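Local coordinates for protein cellulase (PDB 4W7W) that probably hydrolyses the beta-1,4-glucosidic bonds of cellulose as a glycoside hydrolase family 5 enzyme, and holds cello-oligosaccharide sugars in its binding cleft, at residues N64-P69 against Q103-D108; P69-R74 against L109-T114; P77-P82 against A127-D132; V147-M152 against T177-L182. One frame throughout, in Å; residues are numbered along the deposited sequence.

Contact 1: residues N64-P69 against Q103-D108; sequences NTIRLP and QYLILD
Residues Asn64-Pro69 and Gln103-Asp108 lie side by side as neighbouring parallel strands of the (beta/alpha)8 barrel, the axes of these short segments 22° apart. Five backbone hydrogen bonds, alternating in direction, join them. Tyr104 N donates to Asn64 O at 2.8 Å and Ile66 N returns to Tyr104 O; Ile106 N then reaches Ile66 O, Leu68 N reaches Ile106 O, and Asp108 N closes the series on Leu68 O. CA-H...O contacts lie between them, such as Leu105 CA to Ile66 O at 3.4 Å.

The apolar packing is split between the two faces. Ile66, Leu68, Leu105 and Leu107 turn outward, towards the side covered by helix 85-100. Leu105 CD1 meets both Ile66 CG2, at 4.0 Å, and Leu68 CB, at 3.9 Å. Thr65, Arg67, Tyr104 and Ile106 face the barrel interior, where Thr65 CG2 touches Ile106 CD1 at 3.8 Å. At the strand starts, the amide of Asn64 stands almost perpendicular to the Tyr104 ring.

Charge is concentrated near the C-terminal ends. With CG trans to the backbone N (chi1 -177°) and an extended chain, Arg67 brings one guanidinium face against the Asp108 carboxylate, OD2 over its centre, the two planes stacked 13° apart. This salt bridge is one of charge alone. NH1 and NH2 hydrogen-bond to Asn28 and Asn153 and form salt bridges with Glu266 and Glu222, while Asp108 OD2 accepts from His110 ND1, linking the pair to a sugar-binding residue. Pro69 also packs on this carboxylate: its CG lies 3.3 Å from Asp108 OD2.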
loop_
_atom_site.group_PDB
_atom_site.type_symbol
_atom_site.label_atom_id
_atom_site.label_comp_id
_atom_site.label_asym_id
_atom_site.label_seq_id
_atom_site.Cartn_x
_atom_site.Cartn_y
_atom_site.Cartn_z
ATOM N N ASN A 64 -7.551 9.561 8.143
ATOM C CA ASN A 64 -7.309 10.574 7.133
ATOM C C ASN A 64 -6.667 10.045 5.880
ATOM O O ASN A 64 -6.306 10.835 5.024
ATOM C CB ASN A 64 -6.469 11.722 7.703
ATOM C CG ASN A 64 -5.021 11.346 7.896
ATOM O OD1 ASN A 64 -4.673 10.165 7.855
ATOM N ND2 ASN A 64 -4.172 12.341 8.073
ATOM N N THR A 65 -6.535 8.720 5.737
ATOM C CA THR A 65 -5.822 8.154 4.597
ATOM C C THR A 65 -6.536 6.914 4.102
ATOM O O THR A 65 -6.900 6.041 4.889
ATOM C CB THR A 65 -4.372 7.802 4.973
ATOM O OG1 THR A 65 -3.714 8.980 5.443
ATOM C CG2 THR A 65 -3.585 7.288 3.787
ATOM N N ILE A 66 -6.709 6.845 2.790
ATOM C CA ILE A 66 -7.264 5.672 2.133
ATOM C C ILE A 66 -6.243 5.151 1.129
ATOM O O ILE A 66 -5.766 5.916 0.278
ATOM C CB ILE A 66 -8.559 6.027 1.396
ATOM C CG1 ILE A 66 -9.643 6.497 2.375
ATOM C CG2 ILE A 66 -9.032 4.860 0.540
ATOM C CD1 ILE A 66 -10.079 5.499 3.411
ATOM N N ARG A 67 -5.895 3.873 1.247
ATOM C CA ARG A 67 -5.112 3.204 0.207
ATOM C C ARG A 67 -6.088 2.523 -0.747
ATOM O O ARG A 67 -6.981 1.802 -0.297
ATOM C CB ARG A 67 -4.106 2.221 0.823
ATOM C CG ARG A 67 -3.207 1.526 -0.197
ATOM C CD ARG A 67 -2.038 0.867 0.497
ATOM N NE ARG A 67 -1.089 0.179 -0.368
ATOM C CZ ARG A 67 -1.043 -1.133 -0.579
ATOM N NH1 ARG A 67 -1.988 -1.949 -0.143
ATOM N NH2 ARG A 67 -0.013 -1.640 -1.224
ATOM N N LEU A 68 -5.927 2.802 -2.036
ATOM C CA LEU A 68 -6.843 2.365 -3.072
ATOM C C LEU A 68 -6.129 1.449 -4.063
ATOM O O LEU A 68 -5.485 1.914 -5.006
ATOM C CB LEU A 68 -7.415 3.568 -3.807
ATOM C CG LEU A 68 -8.471 3.247 -4.854
ATOM C CD1 LEU A 68 -9.774 2.826 -4.184
ATOM C CD2 LEU A 68 -8.701 4.428 -5.780
ATOM N N PRO A 69 -6.231 0.133 -3.845
ATOM C CA PRO A 69 -5.720 -0.815 -4.844
ATOM C C PRO A 69 -6.474 -0.694 -6.163
ATOM O O PRO A 69 -7.694 -0.580 -6.174
ATOM C CB PRO A 69 -6.034 -2.177 -4.207
ATOM C CG PRO A 69 -6.068 -1.906 -2.731
ATOM C CD PRO A 69 -6.704 -0.549 -2.625
ATOM N N GLN A 103 -9.280 13.524 3.327
ATOM C CA GLN A 103 -8.389 12.363 3.309
ATOM C C GLN A 103 -7.381 12.439 2.176
ATOM O O GLN A 103 -7.635 13.008 1.112
ATOM C CB GLN A 103 -9.209 11.076 3.135
ATOM C CG GLN A 103 -10.063 10.758 4.335
ATOM C CD GLN A 103 -11.173 9.764 4.063
ATOM O OE1 GLN A 103 -11.778 9.767 2.999
ATOM N NE2 GLN A 103 -11.485 8.943 5.054
ATOM N N TYR A 104 -6.250 11.798 2.422
ATOM C CA TYR A 104 -5.268 11.490 1.398
ATOM C C TYR A 104 -5.641 10.186 0.709
ATOM O O TYR A 104 -6.245 9.307 1.327
ATOM C CB TYR A 104 -3.887 11.332 2.037
ATOM C CG TYR A 104 -3.378 12.597 2.677
ATOM C CD1 TYR A 104 -2.670 13.544 1.934
ATOM C CD2 TYR A 104 -3.622 12.868 4.016
ATOM C CE1 TYR A 104 -2.207 14.714 2.511
ATOM C CE2 TYR A 104 -3.155 14.032 4.605
ATOM C CZ TYR A 104 -2.445 14.950 3.849
ATOM O OH TYR A 104 -1.965 16.114 4.405
ATOM N N LEU A 105 -5.274 10.067 -0.568
ATOM C CA LEU A 105 -5.557 8.886 -1.357
ATOM C C LEU A 105 -4.256 8.337 -1.889
ATOM O O LEU A 105 -3.567 8.993 -2.669
ATOM C CB LEU A 105 -6.499 9.244 -2.499
ATOM C CG LEU A 105 -7.008 8.044 -3.304
ATOM C CD1 LEU A 105 -7.959 7.181 -2.486
ATOM C CD2 LEU A 105 -7.682 8.500 -4.595
ATOM N N ILE A 106 -3.911 7.127 -1.447
ATOM C CA ILE A 106 -2.768 6.402 -2.001
ATOM C C ILE A 106 -3.235 5.603 -3.208
ATOM O O ILE A 106 -4.079 4.711 -3.085
ATOM C CB ILE A 106 -2.106 5.459 -0.987
ATOM C CG1 ILE A 106 -1.616 6.214 0.249
ATOM C CG2 ILE A 106 -0.980 4.685 -1.651
ATOM C CD1 ILE A 106 -1.336 5.313 1.429
ATOM N N LEU A 107 -2.667 5.923 -4.366
ATOM C CA LEU A 107 -2.911 5.149 -5.578
ATOM C C LEU A 107 -1.998 3.939 -5.525
ATOM O O LEU A 107 -0.778 4.077 -5.701
ATOM C CB LEU A 107 -2.607 6.003 -6.806
ATOM C CG LEU A 107 -3.449 7.266 -6.928
ATOM C CD1 LEU A 107 -3.104 7.993 -8.224
ATOM C CD2 LEU A 107 -4.942 6.975 -6.834
ATOM N N ASP A 108 -2.570 2.771 -5.232
ATOM C CA ASP A 108 -1.797 1.527 -5.094
ATOM C C ASP A 108 -1.925 0.708 -6.361
ATOM O O ASP A 108 -2.956 0.104 -6.617
ATOM C CB ASP A 108 -2.315 0.731 -3.885
ATOM C CG ASP A 108 -1.998 -0.743 -3.932
ATOM O OD1 ASP A 108 -1.007 -1.158 -4.566
ATOM O OD2 ASP A 108 -2.819 -1.476 -3.307
#

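Contact 2: residues P69-R74 against L109-T114; sequences PFLWER and LHNYAT
Trp72 and Leu109 both swing CG trans to the backbone N (chi1 -170° and -166°), which lays the Leu109 methyl groups against the tryptophan: CD1 sits 3.6 Å from Trp72 CB, and CD2 lies over one indole face towards its rim. The Glu73 chain bends at chi2 (88°) and so carries its carboxylate back to the Asn111 amide, which approaches from the opposite direction.

Asn111 does most of the polar work. Its OD1 accepts from Trp72 N at 2.8 Å in a nearly straight bond. Because Leu71 is the N-cap of helix 72-75, that N-H belongs to the first turn, and a side chain from the other segment satisfies it. ND2 donates to Glu73 OE1 at 2.9 Å, on the syn side but tilted from the carboxylate plane, with the oxygen in the Asn111 amide plane, and to Thr114 O within its own loop. With both ends bonded, the amide is fixed in rotation. A water donates to Glu73 OE2 and Thr114 OG1; OE2 also accepts from Ser116 N.

Phe70 O takes the His110 N-H at 2.9 Å, and Phe70 CE2 packs on Leu109 CD1 at 3.7 Å. The His110 ring lies alongside Pro69; its ND1 is hydrogen-bonded to Asp108 OD2, and it touches a glucose unit of the bound sugar.

The loops leaving strands 65-70 and 104-109 are thus joined at the sugar-binding end of the barrel, with Leu109 and Trp72 backed by helix 127-141 and Phe70 by helix 85-100.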
loop_
_atom_site.group_PDB
_atom_site.type_symbol
_atom_site.label_atom_id
_atom_site.label_comp_id
_atom_site.label_asym_id
_atom_site.label_seq_id
_atom_site.Cartn_x
_atom_site.Cartn_y
_atom_site.Cartn_z
ATOM N N PRO A 69 -6.231 0.133 -3.845
ATOM C CA PRO A 69 -5.720 -0.815 -4.844
ATOM C C PRO A 69 -6.474 -0.694 -6.163
ATOM O O PRO A 69 -7.694 -0.580 -6.174
ATOM C CB PRO A 69 -6.034 -2.177 -4.207
ATOM C CG PRO A 69 -6.068 -1.906 -2.731
ATOM C CD PRO A 69 -6.704 -0.549 -2.625
ATOM N N PHE A 70 -5.734 -0.767 -7.260
ATOM C CA PHE A 70 -6.326 -0.925 -8.581
ATOM C C PHE A 70 -5.296 -1.621 -9.461
ATOM O O PHE A 70 -4.125 -1.755 -9.090
ATOM C CB PHE A 70 -6.775 0.407 -9.189
ATOM C CG PHE A 70 -5.655 1.367 -9.399
ATOM C CD1 PHE A 70 -5.295 2.205 -8.378
ATOM C CD2 PHE A 70 -4.951 1.418 -10.586
ATOM C CE1 PHE A 70 -4.266 3.099 -8.509
ATOM C CE2 PHE A 70 -3.890 2.296 -10.730
ATOM C CZ PHE A 70 -3.557 3.147 -9.694
ATOM N N LEU A 71 -5.753 -2.134 -10.598
ATOM C CA LEU A 71 -4.864 -2.926 -11.458
ATOM C C LEU A 71 -4.252 -2.138 -12.589
ATOM O O LEU A 71 -4.928 -1.385 -13.324
ATOM C CB LEU A 71 -5.588 -4.098 -12.093
ATOM C CG LEU A 71 -6.186 -5.106 -11.119
ATOM C CD1 LEU A 71 -6.720 -6.282 -11.903
ATOM C CD2 LEU A 71 -5.152 -5.558 -10.095
ATOM N N TRP A 72 -2.955 -2.356 -12.771
ATOM C CA TRP A 72 -2.222 -1.826 -13.908
ATOM C C TRP A 72 -2.931 -2.158 -15.220
ATOM O O TRP A 72 -3.103 -1.305 -16.083
ATOM C CB TRP A 72 -0.801 -2.400 -13.856
ATOM C CG TRP A 72 0.190 -1.806 -14.795
ATOM C CD1 TRP A 72 -0.015 -0.865 -15.766
ATOM C CD2 TRP A 72 1.569 -2.165 -14.862
ATOM N NE1 TRP A 72 1.158 -0.629 -16.440
ATOM C CE2 TRP A 72 2.149 -1.402 -15.894
ATOM C CE3 TRP A 72 2.365 -3.070 -14.152
ATOM C CZ2 TRP A 72 3.491 -1.525 -16.240
ATOM C CZ3 TRP A 72 3.691 -3.210 -14.507
ATOM C CH2 TRP A 72 4.241 -2.435 -15.537
ATOM N N GLU A 73 -3.379 -3.401 -15.359
ATOM C CA GLU A 73 -4.005 -3.850 -16.595
ATOM C C GLU A 73 -5.326 -3.162 -16.881
ATOM O O GLU A 73 -5.741 -3.085 -18.044
ATOM C CB GLU A 73 -4.243 -5.350 -16.553
ATOM C CG GLU A 73 -2.982 -6.192 -16.400
ATOM C CD GLU A 73 -2.550 -6.451 -14.961
ATOM O OE1 GLU A 73 -3.030 -5.788 -14.015
ATOM O OE2 GLU A 73 -1.666 -7.312 -14.768
ATOM N N ARG A 74 -6.010 -2.698 -15.824
ATOM C CA ARG A 74 -7.286 -2.022 -15.987
ATOM C C ARG A 74 -7.116 -0.532 -16.252
ATOM O O ARG A 74 -7.931 0.041 -16.990
ATOM C CB ARG A 74 -8.196 -2.277 -14.779
ATOM C CG ARG A 74 -8.622 -3.730 -14.706
ATOM C CD ARG A 74 -9.555 -4.047 -13.543
ATOM N NE ARG A 74 -9.990 -5.437 -13.644
ATOM C CZ ARG A 74 -10.185 -6.272 -12.629
ATOM N NH1 ARG A 74 -10.067 -5.884 -11.369
ATOM N NH2 ARG A 74 -10.521 -7.528 -12.896
ATOM N N LEU A 109 -0.861 0.733 -7.166
ATOM C CA LEU A 109 -0.778 -0.112 -8.360
ATOM C C LEU A 109 -0.564 -1.550 -7.865
ATOM O O LEU A 109 0.547 -1.930 -7.481
ATOM C CB LEU A 109 0.364 0.337 -9.263
ATOM C CG LEU A 109 0.323 -0.268 -10.671
ATOM C CD1 LEU A 109 -0.787 0.353 -11.500
ATOM C CD2 LEU A 109 1.663 -0.058 -11.352
ATOM N N HIS A 110 -1.646 -2.319 -7.794
ATOM C CA HIS A 110 -1.672 -3.500 -6.945
ATOM C C HIS A 110 -1.259 -4.742 -7.726
ATOM O O HIS A 110 -2.067 -5.637 -7.964
ATOM C CB HIS A 110 -3.048 -3.648 -6.313
ATOM C CG HIS A 110 -3.068 -4.501 -5.081
ATOM N ND1 HIS A 110 -2.854 -3.982 -3.822
ATOM C CD2 HIS A 110 -3.306 -5.820 -4.911
ATOM C CE1 HIS A 110 -2.974 -4.948 -2.930
ATOM N NE2 HIS A 110 -3.252 -6.072 -3.562
ATOM N N ASN A 111 0.020 -4.776 -8.126
ATOM C CA ASN A 111 0.425 -5.661 -9.214
ATOM C C ASN A 111 1.549 -6.647 -8.962
ATOM O O ASN A 111 1.845 -7.431 -9.853
ATOM C CB ASN A 111 0.691 -4.849 -10.495
ATOM C CG ASN A 111 -0.548 -4.707 -11.307
ATOM O OD1 ASN A 111 -1.443 -3.928 -10.953
ATOM N ND2 ASN A 111 -0.678 -5.539 -12.329
ATOM N N TYR A 112 2.197 -6.649 -7.794
ATOM C CA TYR A 112 3.160 -7.705 -7.473
ATOM C C TYR A 112 4.317 -7.779 -8.476
ATOM O O TYR A 112 4.903 -8.840 -8.688
ATOM C CB TYR A 112 2.475 -9.072 -7.343
ATOM C CG TYR A 112 1.307 -9.091 -6.380
ATOM C CD1 TYR A 112 1.502 -9.323 -5.043
ATOM C CD2 TYR A 112 -0.001 -8.849 -6.812
ATOM C CE1 TYR A 112 0.447 -9.343 -4.147
ATOM C CE2 TYR A 112 -1.068 -8.855 -5.930
ATOM C CZ TYR A 112 -0.839 -9.108 -4.597
ATOM O OH TYR A 112 -1.902 -9.128 -3.718
ATOM N N ALA A 113 4.656 -6.632 -9.057
ATOM C CA ALA A 113 5.682 -6.523 -10.087
ATOM C C ALA A 113 5.395 -7.384 -11.315
ATOM O O ALA A 113 6.314 -7.867 -11.980
ATOM C CB ALA A 113 7.072 -6.790 -9.511
ATOM N N THR A 114 4.111 -7.498 -11.646
ATOM C CA THR A 114 3.687 -8.218 -12.847
ATOM C C THR A 114 2.693 -7.411 -13.669
ATOM O O THR A 114 1.978 -6.555 -13.140
ATOM C CB THR A 114 3.034 -9.578 -12.520
ATOM O OG1 THR A 114 1.756 -9.371 -11.893
ATOM C CG2 THR A 114 3.917 -10.425 -11.664
HETATM O O HOH W 1 -0.458 -9.407 -13.480
#

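Contact 3: residues P77-P82 against A127-D132; sequences PELNGP and AGALAD
Asp132, on the first turns of helix 127-141, extends across to Asn80 in the loop before helix 85-100. Its CG is trans to the backbone N (chi1 -179°), which points the side chain at the loop. Already at CB it meets the amide, with Asn80 ND2 3.4 Å away. One atom further, CG lies 3.8 Å from that same nitrogen, the amide and carboxylate planes standing 69° apart. At the tip the two oxygens part company. OD2 rests 3.3 Å from Asn80 CA, against the loop backbone, and its polar partners are Arg136 NE and Gln76 NE2. OD1 forms a salt bridge with Arg135 and accepts from a water that also donates to Asn80 O, at 2.9 Å.

The loop presents its surface through a type II beta turn from Glu78 to Gly81, closed by Gly81 N to Glu78 O. Asn80 takes the third position with the positive phi (66°) which that turn requires. A second water joins the turn to the helix, accepting from Asn80 N and donating to Ala129 O, 2.8 Å from each. Beside it Leu79 CD2 touches Ala129 CB at 4.0 Å, a small apolar patch continuous with Trp72.

Direct contact is therefore van der Waals in kind, and the hydrogen bonds that connect the two segments pass through water. Arg136 adds a further tie by reaching both Asp132 OD2 and Asn80 O. Such chemistry implies a hydrated surface seam, in which the carboxylate is probably stabilised by its neighbouring arginines.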
loop_
_atom_site.group_PDB
_atom_site.type_symbol
_atom_site.label_atom_id
_atom_site.label_comp_id
_atom_site.label_asym_id
_atom_site.label_seq_id
_atom_site.Cartn_x
_atom_site.Cartn_y
_atom_site.Cartn_z
ATOM N N PRO A 77 -4.458 -0.613 -20.499
ATOM C CA PRO A 77 -4.696 -1.927 -21.103
ATOM C C PRO A 77 -3.653 -2.403 -22.110
ATOM O O PRO A 77 -3.662 -3.577 -22.474
ATOM C CB PRO A 77 -6.070 -1.781 -21.777
ATOM C CG PRO A 77 -6.678 -0.557 -21.226
ATOM C CD PRO A 77 -5.589 0.310 -20.699
ATOM N N GLU A 78 -2.757 -1.519 -22.535
ATOM C CA GLU A 78 -1.597 -1.908 -23.338
ATOM C C GLU A 78 -0.379 -1.259 -22.745
ATOM O O GLU A 78 -0.401 -0.070 -22.429
ATOM C CB GLU A 78 -1.766 -1.453 -24.771
ATOM C CG GLU A 78 -2.872 -2.171 -25.509
ATOM C CD GLU A 78 -2.542 -3.626 -25.821
ATOM O OE1 GLU A 78 -1.342 -4.002 -25.786
ATOM O OE2 GLU A 78 -3.481 -4.399 -26.098
ATOM N N LEU A 79 0.691 -2.031 -22.585
ATOM C CA LEU A 79 1.929 -1.466 -22.069
ATOM C C LEU A 79 2.367 -0.302 -22.943
ATOM O O LEU A 79 2.256 -0.346 -24.173
ATOM C CB LEU A 79 3.032 -2.509 -22.024
ATOM C CG LEU A 79 2.877 -3.596 -20.970
ATOM C CD1 LEU A 79 4.012 -4.596 -21.110
ATOM C CD2 LEU A 79 2.836 -3.013 -19.567
ATOM N N ASN A 80 2.839 0.744 -22.276
ATOM C CA ASN A 80 3.286 1.964 -22.925
ATOM C C ASN A 80 2.190 2.743 -23.635
ATOM O O ASN A 80 2.488 3.733 -24.314
ATOM C CB ASN A 80 4.484 1.690 -23.852
ATOM C CG ASN A 80 5.651 1.093 -23.096
ATOM O OD1 ASN A 80 6.160 0.029 -23.436
ATOM N ND2 ASN A 80 6.064 1.773 -22.059
ATOM N N GLY A 81 0.932 2.353 -23.444
ATOM C CA GLY A 81 -0.170 2.978 -24.143
ATOM C C GLY A 81 -0.971 3.942 -23.290
ATOM O O GLY A 81 -0.684 4.144 -22.119
ATOM N N PRO A 82 -2.009 4.528 -23.878
ATOM C CA PRO A 82 -2.810 5.501 -23.162
ATOM C C PRO A 82 -3.532 4.906 -21.967
ATOM O O PRO A 82 -3.846 3.714 -21.939
ATOM C CB PRO A 82 -3.830 5.977 -24.202
ATOM C CG PRO A 82 -3.877 4.886 -25.208
ATOM C CD PRO A 82 -2.489 4.319 -25.257
ATOM N N ALA A 127 11.343 -2.848 -17.300
ATOM C CA ALA A 127 11.190 -1.869 -16.222
ATOM C C ALA A 127 10.680 -0.521 -16.725
ATOM O O ALA A 127 9.928 0.171 -16.014
ATOM C CB ALA A 127 12.493 -1.709 -15.431
ATOM N N GLY A 128 11.059 -0.158 -17.949
ATOM C CA GLY A 128 10.595 1.102 -18.492
ATOM C C GLY A 128 9.087 1.181 -18.618
ATOM O O GLY A 128 8.540 2.277 -18.594
ATOM N N ALA A 129 8.417 0.038 -18.772
ATOM C CA ALA A 129 6.955 0.063 -18.909
ATOM C C ALA A 129 6.323 0.598 -17.625
ATOM O O ALA A 129 5.345 1.339 -17.682
ATOM C CB ALA A 129 6.387 -1.303 -19.263
ATOM N N LEU A 130 6.869 0.226 -16.469
ATOM C CA LEU A 130 6.346 0.741 -15.196
ATOM C C LEU A 130 6.582 2.238 -15.067
ATOM O O LEU A 130 5.733 2.977 -14.566
ATOM C CB LEU A 130 6.973 0.011 -14.026
ATOM C CG LEU A 130 6.486 0.474 -12.645
ATOM C CD1 LEU A 130 4.993 0.266 -12.481
ATOM C CD2 LEU A 130 7.260 -0.252 -11.554
ATOM N N ALA A 131 7.733 2.700 -15.560
ATOM C CA ALA A 131 8.024 4.136 -15.542
ATOM C C ALA A 131 7.021 4.898 -16.418
ATOM O O ALA A 131 6.610 5.998 -16.075
ATOM C CB ALA A 131 9.463 4.409 -15.949
ATOM N N ASP A 132 6.643 4.323 -17.558
ATOM C CA ASP A 132 5.651 4.962 -18.419
ATOM C C ASP A 132 4.292 5.071 -17.736
ATOM O O ASP A 132 3.631 6.118 -17.796
ATOM C CB ASP A 132 5.515 4.227 -19.752
ATOM C CG ASP A 132 4.509 4.891 -20.662
ATOM O OD1 ASP A 132 4.872 5.924 -21.280
ATOM O OD2 ASP A 132 3.374 4.402 -20.770
HETATM O O HOH W 2 3.352 0.687 -19.517
HETATM O O HOH W 3 4.763 5.528 -24.007
#

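Contact 4: residues V147-M152 against T177-L182; sequences VIFGLM and TGAKNL
Phe149 N donates to Leu182 O at 2.9 Å, with an angle of 175° at the hydrogen and the donor nearly in line with the carbonyl. Two residues back, Val147 O is gripped twice: by Asn181 ND2 at 3.0 Å, and by a water that donates to it while accepting from Leu182 N. Val147 O lies in the plane of the Asn181 amide, whereas ND2 approaches from above the carbonyl plane. Since ND2 also donates to Phe141 O, the buried amide is held in one orientation.

That orientation presents Asn181 flat to Phe149. Ring and amide are stacked with their planes 25° apart; Asn181 CG is 3.5 Å from Phe149 CZ, and CB sits over the ring face towards the rim, 4.0 Å from the centroid, as a CH-pi contact. Phe149 has CG trans to its carbonyl carbon (chi1 -59°), which turns the ring towards this loop, where Ala179 CB meets its edge. On the other side of the strand Ile148 and Leu182 run alongside each other, with CG2 of the isoleucine 4.0 Å from CD2 of the leucine.

Before Ala179 the chain leaves helix 160-176 through Gly178, whose phi is positive, and an ST turn in which Thr177 OG1 accepts from Ala179 N. Strand 147-150, the helix and strand 183-186 together make a parallel beta-alpha-beta crossover, the repeating element of the (beta/alpha)8 barrel.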
loop_
_atom_site.group_PDB
_atom_site.type_symbol
_atom_site.label_atom_id
_atom_site.label_comp_id
_atom_site.label_asym_id
_atom_site.label_seq_id
_atom_site.Cartn_x
_atom_site.Cartn_y
_atom_site.Cartn_z
ATOM N N VAL A 147 -2.992 13.336 -3.294
ATOM C CA VAL A 147 -2.635 12.068 -3.921
ATOM C C VAL A 147 -1.216 11.646 -3.575
ATOM O O VAL A 147 -0.278 12.450 -3.677
ATOM C CB VAL A 147 -2.830 12.154 -5.441
ATOM C CG1 VAL A 147 -2.398 10.853 -6.097
ATOM C CG2 VAL A 147 -4.274 12.470 -5.783
ATOM N N ILE A 148 -1.088 10.381 -3.179
ATOM C CA ILE A 148 0.181 9.738 -2.863
ATOM C C ILE A 148 0.368 8.602 -3.871
ATOM O O ILE A 148 -0.599 7.892 -4.198
ATOM C CB ILE A 148 0.147 9.204 -1.410
ATOM C CG1 ILE A 148 0.008 10.363 -0.417
ATOM C CG2 ILE A 148 1.365 8.367 -1.109
ATOM C CD1 ILE A 148 -0.359 9.936 0.984
ATOM N N PHE A 149 1.596 8.439 -4.378
ATOM C CA PHE A 149 1.853 7.443 -5.428
ATOM C C PHE A 149 2.441 6.166 -4.808
ATOM O O PHE A 149 3.595 6.149 -4.393
ATOM C CB PHE A 149 2.804 8.003 -6.475
ATOM C CG PHE A 149 2.312 9.254 -7.159
ATOM C CD1 PHE A 149 0.976 9.496 -7.422
ATOM C CD2 PHE A 149 3.225 10.180 -7.606
ATOM C CE1 PHE A 149 0.582 10.642 -8.096
ATOM C CE2 PHE A 149 2.829 11.334 -8.283
ATOM C CZ PHE A 149 1.504 11.549 -8.544
ATOM N N GLY A 150 1.639 5.106 -4.758
ATOM C CA GLY A 150 2.092 3.798 -4.267
ATOM C C GLY A 150 2.605 2.962 -5.419
ATOM O O GLY A 150 1.844 2.260 -6.095
ATOM N N LEU A 151 3.906 3.048 -5.662
ATOM C CA LEU A 151 4.490 2.528 -6.903
ATOM C C LEU A 151 4.114 1.106 -7.279
ATOM O O LEU A 151 3.895 0.821 -8.450
ATOM C CB LEU A 151 6.009 2.617 -6.856
ATOM C CG LEU A 151 6.596 4.015 -6.681
ATOM C CD1 LEU A 151 8.100 3.941 -6.875
ATOM C CD2 LEU A 151 5.931 5.020 -7.625
ATOM N N MET A 152 4.117 0.187 -6.310
ATOM C CA MET A 152 3.853 -1.199 -6.657
ATOM C C MET A 152 3.541 -2.008 -5.425
ATOM O O MET A 152 4.341 -2.050 -4.488
ATOM C CB MET A 152 5.081 -1.834 -7.319
ATOM C CG MET A 152 4.880 -3.268 -7.765
ATOM S SD MET A 152 3.556 -3.513 -8.965
ATOM C CE MET A 152 4.249 -2.653 -10.377
ATOM N N THR A 177 7.948 14.885 -14.512
ATOM C CA THR A 177 6.695 15.563 -14.834
ATOM C C THR A 177 6.499 16.841 -14.038
ATOM O O THR A 177 5.579 17.609 -14.332
ATOM C CB THR A 177 5.464 14.686 -14.568
ATOM O OG1 THR A 177 5.291 14.515 -13.153
ATOM C CG2 THR A 177 5.571 13.346 -15.260
ATOM N N GLY A 178 7.335 17.065 -13.025
ATOM C CA GLY A 178 7.139 18.170 -12.086
ATOM C C GLY A 178 6.352 17.794 -10.844
ATOM O O GLY A 178 6.223 18.608 -9.918
ATOM N N ALA A 179 5.825 16.571 -10.804
ATOM C CA ALA A 179 5.052 16.126 -9.647
ATOM C C ALA A 179 5.909 16.124 -8.393
ATOM O O ALA A 179 7.023 15.580 -8.381
ATOM C CB ALA A 179 4.507 14.737 -9.901
ATOM N N LYS A 180 5.352 16.695 -7.318
ATOM C CA LYS A 180 6.022 16.774 -6.024
ATOM C C LYS A 180 5.402 15.834 -4.992
ATOM O O LYS A 180 5.795 15.836 -3.834
ATOM C CB LYS A 180 5.996 18.211 -5.510
ATOM C CG LYS A 180 6.713 19.196 -6.412
ATOM C CD LYS A 180 6.662 20.614 -5.866
ATOM C CE LYS A 180 7.502 21.576 -6.699
ATOM N NZ LYS A 180 7.229 22.996 -6.352
ATOM N N ASN A 181 4.456 15.008 -5.426
ATOM C CA ASN A 181 3.690 14.163 -4.534
ATOM C C ASN A 181 4.582 13.175 -3.796
ATOM O O ASN A 181 5.634 12.775 -4.282
ATOM C CB ASN A 181 2.669 13.349 -5.326
ATOM C CG ASN A 181 1.802 14.186 -6.250
ATOM O OD1 ASN A 181 2.310 14.823 -7.170
ATOM N ND2 ASN A 181 0.495 14.163 -6.040
ATOM N N LEU A 182 4.133 12.748 -2.621
ATOM C CA LEU A 182 4.801 11.688 -1.884
ATOM C C LEU A 182 4.775 10.411 -2.715
ATOM O O LEU A 182 3.718 10.031 -3.249
ATOM C CB LEU A 182 4.076 11.468 -0.548
ATOM C CG LEU A 182 4.634 10.339 0.328
ATOM C CD1 LEU A 182 6.073 10.559 0.766
ATOM C CD2 LEU A 182 3.743 10.159 1.534
HETATM O O HOH W 4 1.476 13.598 -1.867
#

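Three contacts share the barrel sheet, in which strands 65-70, 104-109, 147-150 and 183-186 are successive neighbours. Contact 1 joins the first pair; contact 2, about 15 Å away between centres, continues from the same strands into the loops beyond and shares Pro69 with it. Contact 4, its centre about 12 Å from that of contact 1, carries the sheet onward, Leu107 bonding to Ile148 and Gly150, and it follows the other three along the chain. Contact 3 lies outermost, about 22 Å from contact 1 between centres but touching contact 2 through Trp72, Leu79 and Leu130. The first three alternate along the chain. Together they run from barrel wall to surface; His110 of contact 2, which touches the sugar, is hydrogen-bonded to Asp108 of contact 1.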